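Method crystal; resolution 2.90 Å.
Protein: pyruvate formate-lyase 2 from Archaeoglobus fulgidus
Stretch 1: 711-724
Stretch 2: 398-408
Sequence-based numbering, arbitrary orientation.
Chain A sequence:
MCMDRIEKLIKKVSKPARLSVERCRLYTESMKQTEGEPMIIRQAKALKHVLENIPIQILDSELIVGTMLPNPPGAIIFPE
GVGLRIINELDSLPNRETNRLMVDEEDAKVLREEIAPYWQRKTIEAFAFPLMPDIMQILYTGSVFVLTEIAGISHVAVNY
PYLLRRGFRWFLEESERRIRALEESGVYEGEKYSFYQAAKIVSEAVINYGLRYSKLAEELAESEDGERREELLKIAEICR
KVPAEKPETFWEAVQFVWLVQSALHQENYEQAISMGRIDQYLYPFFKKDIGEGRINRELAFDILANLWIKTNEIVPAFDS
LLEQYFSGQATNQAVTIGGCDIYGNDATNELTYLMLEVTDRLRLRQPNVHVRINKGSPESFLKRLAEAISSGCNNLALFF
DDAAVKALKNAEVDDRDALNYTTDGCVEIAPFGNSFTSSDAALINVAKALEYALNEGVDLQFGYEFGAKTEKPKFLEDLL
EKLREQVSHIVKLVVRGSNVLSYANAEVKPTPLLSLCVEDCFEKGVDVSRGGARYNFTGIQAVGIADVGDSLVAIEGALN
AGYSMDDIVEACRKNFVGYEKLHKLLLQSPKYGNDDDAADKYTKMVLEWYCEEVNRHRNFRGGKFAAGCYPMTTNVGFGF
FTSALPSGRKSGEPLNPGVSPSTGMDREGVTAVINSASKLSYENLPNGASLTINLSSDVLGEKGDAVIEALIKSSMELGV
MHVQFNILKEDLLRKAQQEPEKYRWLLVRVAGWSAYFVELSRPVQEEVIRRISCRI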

ATOM      1  N   LEU A 711      51.417   8.158  -4.551  1.00 62.91           N
ATOM      2  CA  LEU A 711      50.228   8.960  -4.340  1.00 62.64           C
ATOM      3  C   LEU A 711      48.933   8.146  -4.445  1.00 62.45           C
ATOM      4  O   LEU A 711      48.000   8.388  -3.671  1.00 62.52           O
ATOM      5  CB  LEU A 711      50.198  10.137  -5.312  1.00 62.60           C
ATOM      6  CG  LEU A 711      51.252  11.225  -5.083  1.00 62.39           C
ATOM      7  CD1 LEU A 711      51.204  12.267  -6.209  1.00 61.00           C
ATOM      8  CD2 LEU A 711      51.098  11.871  -3.708  1.00 61.04           C
ATOM      9  N   ILE A 712      48.890   7.188  -5.377  1.00 61.90           N
ATOM     10  CA  ILE A 712      47.730   6.291  -5.522  1.00 61.32           C
ATOM     11  C   ILE A 712      47.521   5.470  -4.256  1.00 60.98           C
ATOM     12  O   ILE A 712      46.424   5.473  -3.699  1.00 61.30           O
ATOM     13  CB  ILE A 712      47.852   5.334  -6.739  1.00 61.37           C
ATOM     14  CG1 ILE A 712      47.779   6.107  -8.049  1.00 61.16           C
ATOM     15  CG2 ILE A 712      46.742   4.280  -6.745  1.00 61.01           C
ATOM     16  CD1 ILE A 712      48.158   5.272  -9.242  1.00 60.95           C
ATOM     17  N   LYS A 713      48.583   4.821  -3.774  1.00 60.24           N
ATOM     18  CA  LYS A 713      48.499   3.988  -2.576  1.00 59.41           C
ATOM     19  C   LYS A 713      48.275   4.816  -1.318  1.00 59.32           C
ATOM     20  O   LYS A 713      47.722   4.331  -0.332  1.00 59.24           O
ATOM     21  CB  LYS A 713      49.743   3.124  -2.432  1.00 59.06           C
ATOM     22  CG  LYS A 713      49.864   2.070  -3.507  1.00 58.05           C
ATOM     23  CD  LYS A 713      51.077   1.199  -3.290  1.00 56.68           C
ATOM     24  CE  LYS A 713      50.894  -0.138  -3.975  1.00 56.65           C
ATOM     25  NZ  LYS A 713      51.891  -1.159  -3.564  1.00 55.71           N
ATOM     26  N   SER A 714      48.685   6.076  -1.369  1.00 59.26           N
ATOM     27  CA  SER A 714      48.492   6.975  -0.248  1.00 59.17           C
ATOM     28  C   SER A 714      47.038   7.412  -0.140  1.00 59.16           C
ATOM     29  O   SER A 714      46.483   7.415   0.949  1.00 59.40           O
ATOM     30  CB  SER A 714      49.394   8.200  -0.364  1.00 59.07           C
ATOM     31  OG  SER A 714      49.406   8.919   0.848  1.00 58.96           O
ATOM     32  N   SER A 715      46.421   7.763  -1.267  1.00 58.87           N
ATOM     33  CA  SER A 715      45.010   8.159  -1.287  1.00 58.71           C
ATOM     34  C   SER A 715      44.060   7.003  -0.964  1.00 58.42           C
ATOM     35  O   SER A 715      42.930   7.210  -0.516  1.00 58.42           O
ATOM     36  CB  SER A 715      44.641   8.729  -2.653  1.00 58.94           C
ATOM     37  OG  SER A 715      45.547   9.744  -3.047  1.00 59.78           O
ATOM     38  N   MET A 716      44.523   5.788  -1.209  1.00 58.01           N
ATOM     39  CA  MET A 716      43.769   4.609  -0.859  1.00 57.95           C
ATOM     40  C   MET A 716      43.847   4.364   0.636  1.00 57.77           C
ATOM     41  O   MET A 716      42.819   4.149   1.287  1.00 57.82           O
ATOM     42  CB  MET A 716      44.315   3.407  -1.608  1.00 57.72           C
ATOM     43  CG  MET A 716      43.599   2.134  -1.297  1.00 57.91           C
ATOM     44  SD  MET A 716      44.180   0.862  -2.406  1.00 58.65           S
ATOM     45  CE  MET A 716      43.804   1.625  -3.972  1.00 57.85           C
ATOM     46  N   GLU A 717      45.068   4.416   1.170  1.00 57.61           N
ATOM     47  CA  GLU A 717      45.322   4.177   2.588  1.00 57.40           C
ATOM     48  C   GLU A 717      44.659   5.219   3.491  1.00 56.61           C
ATOM     49  O   GLU A 717      44.125   4.892   4.541  1.00 56.43           O
ATOM     50  CB  GLU A 717      46.823   4.122   2.856  1.00 57.62           C
ATOM     51  CG  GLU A 717      47.191   3.456   4.177  1.00 60.05           C
ATOM     52  CD  GLU A 717      46.651   2.018   4.304  1.00 63.10           C
ATOM     53  OE1 GLU A 717      46.060   1.696   5.368  1.00 63.37           O
ATOM     54  OE2 GLU A 717      46.817   1.213   3.348  1.00 63.64           O
ATOM     55  N   LEU A 718      44.662   6.470   3.052  1.00 56.09           N
ATOM     56  CA  LEU A 718      44.065   7.571   3.821  1.00 55.54           C
ATOM     57  C   LEU A 718      42.566   7.714   3.603  1.00 55.14           C
ATOM     58  O   LEU A 718      41.932   8.554   4.233  1.00 54.90           O
ATOM     59  CB  LEU A 718      44.744   8.909   3.496  1.00 55.40           C
ATOM     60  CG  LEU A 718      46.205   9.078   3.922  1.00 55.16           C
ATOM     61  CD1 LEU A 718      46.864  10.210   3.127  1.00 53.71           C
ATOM     62  CD2 LEU A 718      46.318   9.277   5.446  1.00 54.74           C
ATOM     63  N   GLY A 719      42.019   6.911   2.694  1.00 54.67           N
ATOM     64  CA  GLY A 719      40.584   6.841   2.483  1.00 54.01           C
ATOM     65  C   GLY A 719      39.956   8.041   1.810  1.00 53.22           C
ATOM     66  O   GLY A 719      39.129   8.742   2.389  1.00 53.43           O
ATOM     67  N   VAL A 720      40.339   8.285   0.577  1.00 52.61           N
ATOM     68  CA  VAL A 720      39.689   9.337  -0.176  1.00 52.03           C
ATOM     69  C   VAL A 720      38.705   8.632  -1.136  1.00 51.66           C
ATOM     70  O   VAL A 720      38.784   7.417  -1.307  1.00 51.63           O
ATOM     71  CB  VAL A 720      40.767  10.230  -0.842  1.00 51.95           C
ATOM     72  CG1 VAL A 720      41.014   9.854  -2.298  1.00 51.70           C
ATOM     73  CG2 VAL A 720      40.423  11.674  -0.697  1.00 51.74           C
ATOM     74  N   MET A 721      37.742   9.345  -1.709  1.00 51.12           N
ATOM     75  CA  MET A 721      36.784   8.672  -2.586  1.00 50.58           C
ATOM     76  C   MET A 721      37.303   8.643  -4.007  1.00 50.44           C
ATOM     77  O   MET A 721      37.314   7.603  -4.666  1.00 50.36           O
ATOM     78  CB  MET A 721      35.414   9.356  -2.557  1.00 50.68           C
ATOM     79  CG  MET A 721      34.347   8.622  -3.376  1.00 50.38           C
ATOM     80  SD  MET A 721      32.658   9.222  -3.134  1.00 50.13           S
ATOM     81  CE  MET A 721      32.325   8.683  -1.470  1.00 50.12           C
ATOM     82  N   HIS A 722      37.748   9.796  -4.476  1.00 50.16           N
ATOM     83  CA  HIS A 722      38.140   9.921  -5.857  1.00 50.21           C
ATOM     84  C   HIS A 722      39.389  10.781  -5.972  1.00 50.35           C
ATOM     85  O   HIS A 722      39.544  11.739  -5.233  1.00 50.69           O
ATOM     86  CB  HIS A 722      36.949  10.469  -6.652  1.00 50.19           C
ATOM     87  CG  HIS A 722      37.307  11.248  -7.881  1.00 50.06           C
ATOM     88  ND1 HIS A 722      37.641  12.584  -7.844  1.00 49.84           N
ATOM     89  CD2 HIS A 722      37.316  10.895  -9.188  1.00 49.84           C
ATOM     90  CE1 HIS A 722      37.879  13.013  -9.071  1.00 49.38           C
ATOM     91  NE2 HIS A 722      37.688  12.008  -9.905  1.00 49.42           N
ATOM     92  N   VAL A 723      40.296  10.413  -6.869  1.00 50.20           N
ATOM     93  CA  VAL A 723      41.433  11.258  -7.178  1.00 50.02           C
ATOM     94  C   VAL A 723      41.659  11.218  -8.676  1.00 50.26           C
ATOM     95  O   VAL A 723      41.394  10.200  -9.320  1.00 50.51           O
ATOM     96  CB  VAL A 723      42.712  10.833  -6.388  1.00 50.04           C
ATOM     97  CG1 VAL A 723      43.373   9.575  -6.961  1.00 49.34           C
ATOM     98  CG2 VAL A 723      43.711  11.976  -6.321  1.00 49.96           C
ATOM     99  N   GLN A 724      42.101  12.335  -9.243  1.00 50.32           N
ATOM    100  CA  GLN A 724      42.528  12.355 -10.631  1.00 50.58           C
ATOM    101  C   GLN A 724      43.744  13.250 -10.795  1.00 51.25           C
ATOM    102  O   GLN A 724      43.917  14.244 -10.081  1.00 51.06           O
ATOM    103  CB  GLN A 724      41.402  12.820 -11.546  1.00 50.34           C
ATOM    104  CG  GLN A 724      40.929  14.208 -11.243  1.00 49.39           C
ATOM    105  CD  GLN A 724      39.911  14.683 -12.216  1.00 49.36           C
ATOM    106  OE1 GLN A 724      39.321  13.896 -12.961  1.00 49.00           O
ATOM    107  NE2 GLN A 724      39.684  15.986 -12.229  1.00 50.14           N
TER
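Stretch 2 (398-408) LFFDDAAVKAL

How does the 398-408 stretch lie on the 711-724 stretch? Its strand, Leu398 to Phe400, runs antiparallel to strand 722-724, with N-to-C directions 160° apart and axes 4.9 Å from each other; it crosses helix 711-717 at -32°, 9.5 Å away at closest approach. Leu398 N donates to Val723 O at 2.8 Å, Val723 N to Leu398 O at 3.0 Å, and Phe400 N to Met721 O at 2.8 Å. Phe400 is then the N-cap of the helix that continues through Leu408.

Where does the Phe400 ring go? With chi1 at -61° (m) and chi2 at 96°, it packs against helix 711-717, so that CZ lies 3.8 Å from Ser715 CB, and Ser715 C sits over one ring face. Two of the groups at the ring edge are apolar: Met716 CE is 3.7 Å from Phe400 CE2, and Val723 CG1 is 3.7 Å from Phe400 CE1. Ser715, chi1 m, turns its hydroxyl back to its own helix, where OG donates to Leu711 O at 2.9 Å.

What do the paired strand residues do with their side chains? Val723 (chi1 p) and Leu398 (m, t) share the sheet face nearer the helix; Val723 CG1 is 3.8 Å from Leu398 CB, and Leu398 CD1 reaches Ile712 CG1 at 3.8 Å. His722 and Phe399 share the other face, their ring centroids 5.2 Å apart and planes at 59°, with His722 CD2 over one face of the Phe399 ring.

How does Met721 reach the second helix? Its CA-to-CB bond points away overall, yet the t, t, m side chain is extended up to its last torsion and brings CE to 3.8 Å from Ala407 CB and 3.5 Å from Ala403 O. The methyl lies along the face of the helix formed by Ala403, Ala404 and Ala407, with Met721 CE 4.2 Å from Ala404 CA.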

ATOM      1  N   LEU A 398      40.350   7.937 -10.676  1.00 49.43           N
ATOM      2  CA  LEU A 398      40.492   6.809  -9.771  1.00 48.90           C
ATOM      3  C   LEU A 398      39.427   6.837  -8.692  1.00 48.30           C
ATOM      4  O   LEU A 398      39.224   7.852  -8.040  1.00 48.43           O
ATOM      5  CB  LEU A 398      41.895   6.808  -9.160  1.00 49.12           C
ATOM      6  CG  LEU A 398      42.994   6.549 -10.195  1.00 48.69           C
ATOM      7  CD1 LEU A 398      44.345   6.707  -9.567  1.00 48.58           C
ATOM      8  CD2 LEU A 398      42.846   5.155 -10.794  1.00 47.49           C
ATOM      9  N   PHE A 399      38.742   5.716  -8.518  1.00 47.56           N
ATOM     10  CA  PHE A 399      37.647   5.621  -7.562  1.00 46.82           C
ATOM     11  C   PHE A 399      37.963   4.548  -6.530  1.00 46.88           C
ATOM     12  O   PHE A 399      38.262   3.400  -6.875  1.00 46.68           O
ATOM     13  CB  PHE A 399      36.350   5.279  -8.290  1.00 46.56           C
ATOM     14  CG  PHE A 399      35.801   6.406  -9.124  1.00 45.63           C
ATOM     15  CD1 PHE A 399      36.303   6.672 -10.382  1.00 45.13           C
ATOM     16  CD2 PHE A 399      34.766   7.187  -8.651  1.00 44.42           C
ATOM     17  CE1 PHE A 399      35.797   7.710 -11.125  1.00 45.76           C
ATOM     18  CE2 PHE A 399      34.252   8.214  -9.403  1.00 44.83           C
ATOM     19  CZ  PHE A 399      34.764   8.475 -10.640  1.00 45.87           C
ATOM     20  N   PHE A 400      37.901   4.917  -5.257  1.00 47.03           N
ATOM     21  CA  PHE A 400      38.329   4.013  -4.192  1.00 47.22           C
ATOM     22  C   PHE A 400      37.142   3.293  -3.577  1.00 46.83           C
ATOM     23  O   PHE A 400      36.284   3.930  -2.971  1.00 46.83           O
ATOM     24  CB  PHE A 400      39.172   4.781  -3.168  1.00 47.57           C
ATOM     25  CG  PHE A 400      40.429   5.377  -3.770  1.00 48.90           C
ATOM     26  CD1 PHE A 400      40.462   6.695  -4.201  1.00 49.53           C
ATOM     27  CD2 PHE A 400      41.563   4.592  -3.967  1.00 50.11           C
ATOM     28  CE1 PHE A 400      41.600   7.226  -4.793  1.00 49.63           C
ATOM     29  CE2 PHE A 400      42.710   5.131  -4.557  1.00 50.06           C
ATOM     30  CZ  PHE A 400      42.723   6.446  -4.969  1.00 49.42           C
ATOM     31  N   ASP A 401      37.098   1.974  -3.767  1.00 46.20           N
ATOM     32  CA  ASP A 401      35.927   1.154  -3.433  1.00 46.03           C
ATOM     33  C   ASP A 401      35.438   1.255  -1.992  1.00 46.25           C
ATOM     34  O   ASP A 401      34.250   1.378  -1.742  1.00 46.38           O
ATOM     35  CB  ASP A 401      36.195  -0.314  -3.745  1.00 45.56           C
ATOM     36  CG  ASP A 401      36.000  -0.640  -5.190  1.00 44.44           C
ATOM     37  OD1 ASP A 401      35.526   0.242  -5.930  1.00 43.79           O
ATOM     38  OD2 ASP A 401      36.302  -1.778  -5.585  1.00 42.80           O
ATOM     39  N   ASP A 402      36.373   1.183  -1.060  1.00 46.65           N
ATOM     40  CA  ASP A 402      36.102   1.352   0.352  1.00 47.01           C
ATOM     41  C   ASP A 402      35.200   2.555   0.686  1.00 46.56           C
ATOM     42  O   ASP A 402      34.172   2.376   1.318  1.00 47.08           O
ATOM     43  CB  ASP A 402      37.429   1.484   1.086  1.00 47.44           C
ATOM     44  CG  ASP A 402      37.302   1.221   2.558  1.00 49.43           C
ATOM     45  OD1 ASP A 402      37.538   0.046   2.925  1.00 50.34           O
ATOM     46  OD2 ASP A 402      36.962   2.168   3.332  1.00 50.16           O
ATOM     47  N   ALA A 403      35.571   3.755   0.248  1.00 45.71           N
ATOM     48  CA  ALA A 403      34.815   4.974   0.560  1.00 45.21           C
ATOM     49  C   ALA A 403      33.509   5.049  -0.190  1.00 44.72           C
ATOM     50  O   ALA A 403      32.541   5.635   0.292  1.00 44.57           O
ATOM     51  CB  ALA A 403      35.640   6.226   0.229  1.00 45.60           C
ATOM     52  N   ALA A 404      33.508   4.482  -1.390  1.00 44.08           N
ATOM     53  CA  ALA A 404      32.366   4.553  -2.284  1.00 43.33           C
ATOM     54  C   ALA A 404      31.236   3.625  -1.853  1.00 42.94           C
ATOM     55  O   ALA A 404      30.081   4.022  -1.894  1.00 42.71           O
ATOM     56  CB  ALA A 404      32.796   4.251  -3.708  1.00 43.38           C
ATOM     57  N   VAL A 405      31.562   2.402  -1.435  1.00 42.48           N
ATOM     58  CA  VAL A 405      30.526   1.466  -1.005  1.00 42.34           C
ATOM     59  C   VAL A 405      30.004   1.804   0.388  1.00 42.34           C
ATOM     60  O   VAL A 405      28.907   1.384   0.768  1.00 42.83           O
ATOM     61  CB  VAL A 405      30.947  -0.042  -1.080  1.00 42.19           C
ATOM     62  CG1 VAL A 405      31.565  -0.369  -2.419  1.00 42.53           C
ATOM     63  CG2 VAL A 405      31.882  -0.414   0.025  1.00 42.53           C
ATOM     64  N   LYS A 406      30.789   2.571   1.143  1.00 42.00           N
ATOM     65  CA  LYS A 406      30.395   3.014   2.478  1.00 41.48           C
ATOM     66  C   LYS A 406      29.365   4.133   2.317  1.00 40.65           C
ATOM     67  O   LYS A 406      28.402   4.213   3.083  1.00 40.38           O
ATOM     68  CB  LYS A 406      31.630   3.482   3.254  1.00 41.62           C
ATOM     69  CG  LYS A 406      31.440   3.750   4.722  1.00 43.52           C
ATOM     70  CD  LYS A 406      32.799   3.829   5.430  1.00 47.16           C
ATOM     71  CE  LYS A 406      33.708   2.660   4.997  1.00 49.86           C
ATOM     72  NZ  LYS A 406      34.864   2.325   5.927  1.00 51.81           N
ATOM     73  N   ALA A 407      29.563   4.960   1.286  1.00 39.70           N
ATOM     74  CA  ALA A 407      28.676   6.066   0.973  1.00 39.01           C
ATOM     75  C   ALA A 407      27.349   5.529   0.529  1.00 39.06           C
ATOM     76  O   ALA A 407      26.305   6.039   0.926  1.00 38.91           O
ATOM     77  CB  ALA A 407      29.257   6.914  -0.115  1.00 38.67           C
ATOM     78  N   LEU A 408      27.395   4.480  -0.289  1.00 39.22           N
ATOM     79  CA  LEU A 408      26.184   3.895  -0.834  1.00 39.14           C
ATOM     80  C   LEU A 408      25.408   3.142   0.235  1.00 39.75           C
ATOM     81  O   LEU A 408      24.203   3.279   0.322  1.00 39.97           O
ATOM     82  CB  LEU A 408      26.486   3.031  -2.057  1.00 38.59           C
ATOM     83  CG  LEU A 408      26.967   3.825  -3.276  1.00 37.14           C
ATOM     84  CD1 LEU A 408      27.616   2.909  -4.252  1.00 34.62           C
ATOM     85  CD2 LEU A 408      25.877   4.641  -3.959  1.00 37.01           C
TER